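Local coordinates for MarR family transcriptional regulator (Staphylococcus epidermidis, PDB 5HLI), which probably controls transcription as a redox-sensing, DNA-binding dimer of the MarR family, here captured in its disulfide-linked form, at residues Ala27-Lys32 with Ile116-Pro121; Tyr41-Val46 with Leu76-Gln81; Thr49-Asn54 with Ile99-Asn104. The protein carries 1 engineered substitution. One frame throughout, in Å; residues are numbered along the deposited sequence.

Contact 1: residues Ala27-Lys32 with Ile116-Pro121; sequences AQFYEK and ISSCLP
F29 and Y30 of helix 2-36 make a buried, mainly apolar contact with I116, S118 and C119, where helix 103-117 ends in a type I turn running from S117 to L120. This is part of the helical dimerisation region of a MarR-type winged-helix regulator. No hydrogen bond crosses between the two segments. The F29 side chain carries much of the contact: CG is anti to the backbone N (chi1 174°), and the ring beyond it lies against the turn. C119 CA sits over one ring face, offset toward the rim, and C119 CB lies 3.5 Å from F29 CE2. The I116 carbonyl oxygen also approaches the ring obliquely, and it accepts C119 N at 2.9 Å, a backbone bond at the end of helix 103-117. Next door, the phenol end of Y30 rests on the I116 side chain, which crosses it at about a right angle, with I116 CG2 3.6 Å from Y30 CZ. Beyond the segments, Y30 stacks on Y20 of the second subunit, and C119 SG forms a disulfide with C16 SG of that subunit. F29 therefore packs directly against the backbone and CB of a cysteine that is covalently tied across the dimer. At the ring edge, S118 OG stands 3.3 Å from F29 CZ while hydrogen-bonded to the A115 carbonyl oxygen.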
# COMPACT_ATOMS: atom_id res chain seq x y z
N ALA A 27 3.09 -0.59 4.82
CA ALA A 27 2.87 -1.98 4.44
C ALA A 27 4.13 -2.82 4.67
O ALA A 27 4.05 -3.94 5.18
CB ALA A 27 2.43 -2.07 2.98
N GLN A 28 5.30 -2.29 4.30
CA GLN A 28 6.54 -3.01 4.53
C GLN A 28 6.82 -3.18 6.02
O GLN A 28 7.42 -4.18 6.42
CB GLN A 28 7.71 -2.28 3.86
CG GLN A 28 7.66 -2.32 2.33
CD GLN A 28 8.54 -1.25 1.70
OE1 GLN A 28 9.55 -0.84 2.27
NE2 GLN A 28 8.14 -0.78 0.52
N PHE A 29 6.40 -2.22 6.84
CA PHE A 29 6.54 -2.37 8.28
C PHE A 29 5.66 -3.50 8.79
O PHE A 29 6.09 -4.34 9.59
CB PHE A 29 6.21 -1.06 8.99
CG PHE A 29 6.18 -1.17 10.49
CD1 PHE A 29 7.34 -1.03 11.23
CD2 PHE A 29 4.99 -1.41 11.16
CE1 PHE A 29 7.32 -1.13 12.61
CE2 PHE A 29 4.96 -1.52 12.54
CZ PHE A 29 6.13 -1.37 13.26
N TYR A 30 4.40 -3.54 8.33
CA TYR A 30 3.50 -4.62 8.73
C TYR A 30 4.06 -5.98 8.33
O TYR A 30 4.10 -6.91 9.14
CB TYR A 30 2.12 -4.42 8.10
CG TYR A 30 1.13 -3.68 8.97
CD1 TYR A 30 0.41 -4.36 9.95
CD2 TYR A 30 0.90 -2.32 8.81
CE1 TYR A 30 -0.50 -3.69 10.76
CE2 TYR A 30 -0.01 -1.65 9.60
CZ TYR A 30 -0.71 -2.34 10.58
OH TYR A 30 -1.61 -1.68 11.37
N GLU A 31 4.52 -6.10 7.08
CA GLU A 31 5.02 -7.38 6.60
C GLU A 31 6.23 -7.84 7.41
O GLU A 31 6.38 -9.03 7.70
CB GLU A 31 5.36 -7.28 5.11
CG GLU A 31 4.12 -7.17 4.23
CD GLU A 31 4.34 -6.31 2.99
OE1 GLU A 31 3.34 -5.98 2.31
OE2 GLU A 31 5.50 -5.97 2.69
N LYS A 32 7.09 -6.90 7.81
CA LYS A 32 8.23 -7.24 8.65
C LYS A 32 7.78 -7.74 10.01
O LYS A 32 8.27 -8.76 10.51
CB LYS A 32 9.15 -6.02 8.79
CG LYS A 32 10.32 -6.22 9.74
CD LYS A 32 11.18 -4.96 9.80
CE LYS A 32 12.29 -5.08 10.83
NZ LYS A 32 13.19 -6.24 10.55
N ILE A 116 3.06 -3.63 16.53
CA ILE A 116 2.60 -2.77 15.46
C ILE A 116 2.64 -1.31 15.89
O ILE A 116 2.91 -0.42 15.07
CB ILE A 116 1.18 -3.18 15.01
CG1 ILE A 116 1.18 -4.64 14.53
CG2 ILE A 116 0.68 -2.27 13.89
CD1 ILE A 116 2.20 -4.94 13.46
N SER A 117 2.42 -1.04 17.18
CA SER A 117 2.28 0.33 17.67
C SER A 117 3.53 1.18 17.44
O SER A 117 3.44 2.41 17.51
CB SER A 117 1.93 0.32 19.15
OG SER A 117 3.02 -0.13 19.93
N SER A 118 4.68 0.56 17.18
CA SER A 118 5.88 1.32 16.87
C SER A 118 5.89 1.87 15.45
O SER A 118 6.89 2.48 15.05
CB SER A 118 7.12 0.46 17.11
OG SER A 118 7.06 -0.74 16.35
N CYS A 119 4.82 1.68 14.69
CA CYS A 119 4.77 2.18 13.32
C CYS A 119 4.81 3.70 13.27
O CYS A 119 5.25 4.29 12.28
CB CYS A 119 3.53 1.65 12.61
SG CYS A 119 1.97 2.04 13.44
N LEU A 120 4.35 4.37 14.34
CA LEU A 120 4.40 5.81 14.47
C LEU A 120 5.44 6.23 15.49
O LEU A 120 5.64 5.53 16.49
CB LEU A 120 3.03 6.38 14.88
CG LEU A 120 1.86 6.13 13.93
CD1 LEU A 120 0.63 6.90 14.39
CD2 LEU A 120 2.23 6.52 12.50
N PRO A 121 6.04 7.40 15.35
CA PRO A 121 7.00 7.89 16.34
C PRO A 121 6.38 8.37 17.64
O PRO A 121 5.17 8.38 17.78
CB PRO A 121 7.67 9.08 15.64
CG PRO A 121 6.79 9.42 14.52
CD PRO A 121 6.16 8.14 14.10

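Contact 2: residues Tyr41-Val46 with Leu76-Gln81; sequences YSQYLV and LKRLEQ
In the winged helix-turn-helix domain, Q43 and V46 of helix 41-52 pack against L76, R78 and L79 of helix 69-81, the helix that in MarR relatives reads the DNA. The two segments run nearly perpendicular, at 82° with axes 10.6 Å apart, and meet over a short patch. L79 is the wedge between Q43 and V46. Its CD1 lies 3.7 Å from V46 CG1, while its CD2 lies against the Q43 chain, 3.6 Å from OE1; in both pairs the side chains slide past each other in opposite directions. V46 CG1 also touches L76 CD2 at 3.9 Å, and the apolar patch continues through V46 onto L65 and L72 and through L79 onto V85 of the wing. At R78, the exposed member of the contact, the character changes. Q43 extends beyond CG and sets its NE2 3.4 Å from R78 CG, which chi1 of 175° places anti to the backbone N. The amide and guanidinium planes stand 63° apart, with no direct hydrogen bond between the two groups. A water bridges them, accepting from Q43 NE2 at 3.0 Å and from R78 NE at 2.9 Å, and lying in the guanidinium plane at its edge. A leucine-valine core with a water-bridged polar margin thus joins the probable recognition helix to helix 41-52, the nearly perpendicular packing of a MarR-type winged helix-turn-helix.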
# COMPACT_ATOMS: atom_id res chain seq x y z
N TYR A 41 -0.48 -11.82 6.19
CA TYR A 41 -1.55 -10.83 6.26
C TYR A 41 -2.90 -11.50 6.42
O TYR A 41 -3.72 -11.09 7.26
CB TYR A 41 -1.52 -9.95 5.00
CG TYR A 41 -2.78 -9.15 4.80
CD1 TYR A 41 -3.18 -8.19 5.72
CD2 TYR A 41 -3.58 -9.34 3.67
CE1 TYR A 41 -4.33 -7.45 5.53
CE2 TYR A 41 -4.73 -8.61 3.48
CZ TYR A 41 -5.10 -7.66 4.41
OH TYR A 41 -6.25 -6.93 4.22
N SER A 42 -3.16 -12.55 5.63
CA SER A 42 -4.46 -13.22 5.69
C SER A 42 -4.67 -13.91 7.04
O SER A 42 -5.79 -13.90 7.57
CB SER A 42 -4.57 -14.23 4.55
OG SER A 42 -4.62 -13.58 3.29
N GLN A 43 -3.62 -14.51 7.60
CA GLN A 43 -3.73 -15.07 8.95
C GLN A 43 -3.99 -13.96 9.97
O GLN A 43 -4.77 -14.15 10.91
CB GLN A 43 -2.46 -15.83 9.32
CG GLN A 43 -2.18 -17.04 8.44
CD GLN A 43 -0.86 -17.71 8.79
OE1 GLN A 43 -0.34 -17.53 9.89
NE2 GLN A 43 -0.32 -18.49 7.86
N TYR A 44 -3.34 -12.81 9.79
CA TYR A 44 -3.56 -11.66 10.66
C TYR A 44 -5.02 -11.23 10.65
O TYR A 44 -5.57 -10.86 11.69
CB TYR A 44 -2.64 -10.52 10.22
CG TYR A 44 -2.64 -9.28 11.08
CD1 TYR A 44 -2.58 -9.36 12.46
CD2 TYR A 44 -2.64 -8.02 10.49
CE1 TYR A 44 -2.55 -8.21 13.24
CE2 TYR A 44 -2.61 -6.88 11.25
CZ TYR A 44 -2.57 -6.97 12.62
OH TYR A 44 -2.55 -5.82 13.38
N LEU A 45 -5.66 -11.28 9.48
CA LEU A 45 -7.07 -10.92 9.40
C LEU A 45 -7.93 -11.88 10.23
O LEU A 45 -8.87 -11.45 10.90
CB LEU A 45 -7.54 -10.92 7.94
CG LEU A 45 -7.00 -9.83 7.02
CD1 LEU A 45 -7.61 -9.97 5.64
CD2 LEU A 45 -7.28 -8.45 7.59
N VAL A 46 -7.61 -13.17 10.19
CA VAL A 46 -8.35 -14.16 10.98
C VAL A 46 -8.15 -13.90 12.47
O VAL A 46 -9.10 -13.96 13.26
CB VAL A 46 -7.93 -15.59 10.59
CG1 VAL A 46 -8.54 -16.61 11.55
CG2 VAL A 46 -8.34 -15.89 9.15
N LEU A 76 -6.72 -21.76 8.60
CA LEU A 76 -7.03 -22.19 9.96
C LEU A 76 -6.19 -23.40 10.36
O LEU A 76 -5.75 -23.50 11.51
CB LEU A 76 -8.52 -22.49 10.08
CG LEU A 76 -9.40 -21.24 10.11
CD1 LEU A 76 -10.87 -21.61 10.00
CD2 LEU A 76 -9.14 -20.43 11.37
N LYS A 77 -5.96 -24.33 9.43
CA LYS A 77 -5.07 -25.45 9.71
C LYS A 77 -3.67 -24.96 10.05
O LYS A 77 -3.04 -25.47 10.99
CB LYS A 77 -5.03 -26.41 8.53
CG LYS A 77 -6.27 -27.27 8.37
CD LYS A 77 -6.09 -28.26 7.23
CE LYS A 77 -7.30 -29.17 7.08
NZ LYS A 77 -7.12 -30.12 5.95
N ARG A 78 -3.17 -23.97 9.31
CA ARG A 78 -1.85 -23.43 9.60
C ARG A 78 -1.82 -22.71 10.94
O ARG A 78 -0.84 -22.83 11.69
CB ARG A 78 -1.41 -22.49 8.47
CG ARG A 78 -0.09 -21.77 8.73
CD ARG A 78 1.05 -22.77 9.01
NE ARG A 78 2.29 -22.09 9.38
CZ ARG A 78 3.38 -22.71 9.81
NH1 ARG A 78 3.40 -24.03 9.92
NH2 ARG A 78 4.47 -22.02 10.13
N LEU A 79 -2.88 -21.97 11.27
CA LEU A 79 -2.93 -21.30 12.56
C LEU A 79 -3.03 -22.31 13.70
O LEU A 79 -2.55 -22.04 14.81
CB LEU A 79 -4.10 -20.32 12.61
CG LEU A 79 -3.89 -19.02 11.83
CD1 LEU A 79 -5.16 -18.19 11.81
CD2 LEU A 79 -2.73 -18.23 12.43
N GLU A 80 -3.64 -23.47 13.46
CA GLU A 80 -3.66 -24.51 14.48
C GLU A 80 -2.30 -25.18 14.61
O GLU A 80 -1.82 -25.42 15.73
CB GLU A 80 -4.74 -25.55 14.17
CG GLU A 80 -4.69 -26.77 15.08
CD GLU A 80 -5.78 -27.78 14.77
OE1 GLU A 80 -6.56 -28.13 15.69
OE2 GLU A 80 -5.86 -28.23 13.60
N GLN A 81 -1.66 -25.49 13.48
CA GLN A 81 -0.35 -26.12 13.52
C GLN A 81 0.69 -25.23 14.19
O GLN A 81 1.61 -25.74 14.85
CB GLN A 81 0.11 -26.49 12.10
CG GLN A 81 -0.67 -27.63 11.47
CD GLN A 81 -0.49 -28.94 12.22
OE1 GLN A 81 0.62 -29.31 12.61
NE2 GLN A 81 -1.59 -29.66 12.43
O HOH W 1 2.52 -19.29 8.58

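Contact 3: residues Thr49-Asn54 with Ile99-Asn104; sequences TLWEEN and ITLTDN
N54 holds its CG anti to the backbone N (chi1 168°), which carries its amide toward the strand 97-101, while L101 holds CG anti to its carbonyl carbon (chi1 -70°), beside its own N, and turns toward helix 41-52. They meet in the winged-helix domain where strand 97-101 gives way to helix 103-117. N54 OD1 accepts the L101 backbone N-H at 3.0 Å in a nearly straight bond (172°), with the donor tilted somewhat out of the plane of the amide carbonyl. The other branch of the same amide works through a water: N54 ND2 donates to it at 3.2 Å, and the water donates in turn to L101 O at 2.7 Å. One side-chain amide thus serves both the N and the O of L101, on the side of the strand where I99 pairs through its backbone with Q56. Against this polar grip lies an apolar layer. L101 CD2 packs alongside L50, 4.0 Å from L50 CB, the two leucines sliding past each other in opposite directions, and L50 CD1 meets I99 CG2 at 3.9 Å. I99 and L50 both go on to touch V85 of the neighbouring strand. The W51 indole nitrogen bonds to G105 O, tying the end of helix 41-52 to the first turn of helix 103-117, and L101 CD1 approaches the indole obliquely, 3.6 Å from W51 CD1.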
# COMPACT_ATOMS: atom_id res chain seq x y z
N THR A 49 -10.28 -10.84 13.75
CA THR A 49 -11.69 -11.06 14.05
C THR A 49 -11.86 -11.96 15.27
O THR A 49 -12.79 -11.77 16.06
CB THR A 49 -12.44 -11.64 12.83
OG1 THR A 49 -13.84 -11.72 13.13
CG2 THR A 49 -11.94 -13.03 12.46
N LEU A 50 -10.95 -12.92 15.47
CA LEU A 50 -11.02 -13.75 16.67
C LEU A 50 -10.77 -12.92 17.92
O LEU A 50 -11.38 -13.18 18.97
CB LEU A 50 -10.02 -14.90 16.57
CG LEU A 50 -10.37 -16.03 15.60
CD1 LEU A 50 -9.21 -16.99 15.46
CD2 LEU A 50 -11.61 -16.76 16.08
N TRP A 51 -9.88 -11.93 17.84
CA TRP A 51 -9.64 -11.06 18.98
C TRP A 51 -10.82 -10.14 19.27
O TRP A 51 -10.89 -9.56 20.36
CB TRP A 51 -8.37 -10.24 18.75
CG TRP A 51 -7.11 -11.06 18.87
CD1 TRP A 51 -6.93 -12.16 19.67
CD2 TRP A 51 -5.88 -10.87 18.16
NE1 TRP A 51 -5.65 -12.65 19.51
CE2 TRP A 51 -4.99 -11.88 18.59
CE3 TRP A 51 -5.45 -9.94 17.21
CZ2 TRP A 51 -3.69 -11.98 18.09
CZ3 TRP A 51 -4.15 -10.05 16.72
CH2 TRP A 51 -3.29 -11.06 17.17
N GLU A 52 -11.75 -9.99 18.32
CA GLU A 52 -12.99 -9.27 18.55
C GLU A 52 -14.10 -10.19 19.05
O GLU A 52 -14.87 -9.81 19.94
CB GLU A 52 -13.45 -8.56 17.27
CG GLU A 52 -12.50 -7.48 16.79
CD GLU A 52 -12.40 -6.32 17.78
OE1 GLU A 52 -13.42 -5.65 18.01
OE2 GLU A 52 -11.29 -6.10 18.32
N GLU A 53 -14.21 -11.39 18.48
CA GLU A 53 -15.25 -12.35 18.85
C GLU A 53 -14.65 -13.74 18.83
O GLU A 53 -14.21 -14.22 17.78
CB GLU A 53 -16.45 -12.26 17.90
CG GLU A 53 -17.54 -13.27 18.19
CD GLU A 53 -18.64 -13.26 17.15
OE1 GLU A 53 -18.60 -12.40 16.24
OE2 GLU A 53 -19.56 -14.10 17.24
N ASN A 54 -14.64 -14.40 19.99
CA ASN A 54 -14.02 -15.71 20.15
C ASN A 54 -14.82 -16.53 21.15
O ASN A 54 -15.12 -16.05 22.24
CB ASN A 54 -12.57 -15.56 20.61
CG ASN A 54 -11.95 -16.87 21.07
OD1 ASN A 54 -11.69 -17.77 20.26
ND2 ASN A 54 -11.71 -16.98 22.37
N ILE A 99 -13.69 -22.52 15.78
CA ILE A 99 -12.33 -22.03 15.91
C ILE A 99 -12.21 -21.30 17.24
O ILE A 99 -12.98 -20.37 17.52
CB ILE A 99 -11.96 -21.10 14.74
CG1 ILE A 99 -12.20 -21.81 13.40
CG2 ILE A 99 -10.52 -20.63 14.85
CD1 ILE A 99 -11.40 -23.09 13.24
N THR A 100 -11.24 -21.71 18.06
CA THR A 100 -11.04 -21.13 19.37
C THR A 100 -9.58 -20.77 19.55
O THR A 100 -8.70 -21.59 19.26
CB THR A 100 -11.49 -22.09 20.48
OG1 THR A 100 -12.77 -22.64 20.14
CG2 THR A 100 -11.60 -21.36 21.81
N LEU A 101 -9.32 -19.56 20.03
CA LEU A 101 -7.96 -19.15 20.33
C LEU A 101 -7.36 -20.04 21.41
O LEU A 101 -8.02 -20.37 22.40
CB LEU A 101 -7.93 -17.69 20.79
CG LEU A 101 -8.23 -16.60 19.76
CD1 LEU A 101 -8.57 -15.29 20.45
CD2 LEU A 101 -7.04 -16.41 18.82
N THR A 102 -6.10 -20.44 21.22
CA THR A 102 -5.37 -21.06 22.30
C THR A 102 -5.03 -20.02 23.37
O THR A 102 -5.21 -18.82 23.17
CB THR A 102 -4.09 -21.72 21.78
OG1 THR A 102 -3.22 -20.73 21.22
CG2 THR A 102 -4.41 -22.76 20.72
N ASP A 103 -4.54 -20.50 24.51
CA ASP A 103 -4.03 -19.58 25.52
C ASP A 103 -2.93 -18.69 24.94
O ASP A 103 -2.90 -17.48 25.18
CB ASP A 103 -3.49 -20.35 26.73
CG ASP A 103 -4.60 -20.98 27.55
OD1 ASP A 103 -5.76 -20.52 27.45
OD2 ASP A 103 -4.31 -21.94 28.30
N ASN A 104 -2.04 -19.28 24.14
CA ASN A 104 -1.00 -18.50 23.48
C ASN A 104 -1.60 -17.52 22.48
O ASN A 104 -1.20 -16.35 22.43
CB ASN A 104 0.00 -19.42 22.80
CG ASN A 104 0.93 -18.69 21.86
OD1 ASN A 104 1.81 -17.94 22.29
ND2 ASN A 104 0.75 -18.90 20.56
O HOH W 2 -9.62 -18.81 23.87

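Overall arrangement
Contacts 2 and 3 are neighbours, their centres about 11 Å apart, and both draw on helix 41-52. L76 packs on I99 between them, so the probable recognition helix, the wing strand and helix 41-52 form one continuous core. Contact 1 lies farther off, about 20 Å from contact 2 and about 23 Å from contact 3 between centres; it and contact 2 both touch the second subunit. Along the chain it encloses both others, whose segments alternate. Y44 links contact 2 to it by packing on Y30 and I116, and helix 103-117 starts in contact 3 and ends in contact 1. Changes at the intersubunit disulfide could plausibly reach the DNA-binding lobe along these helices.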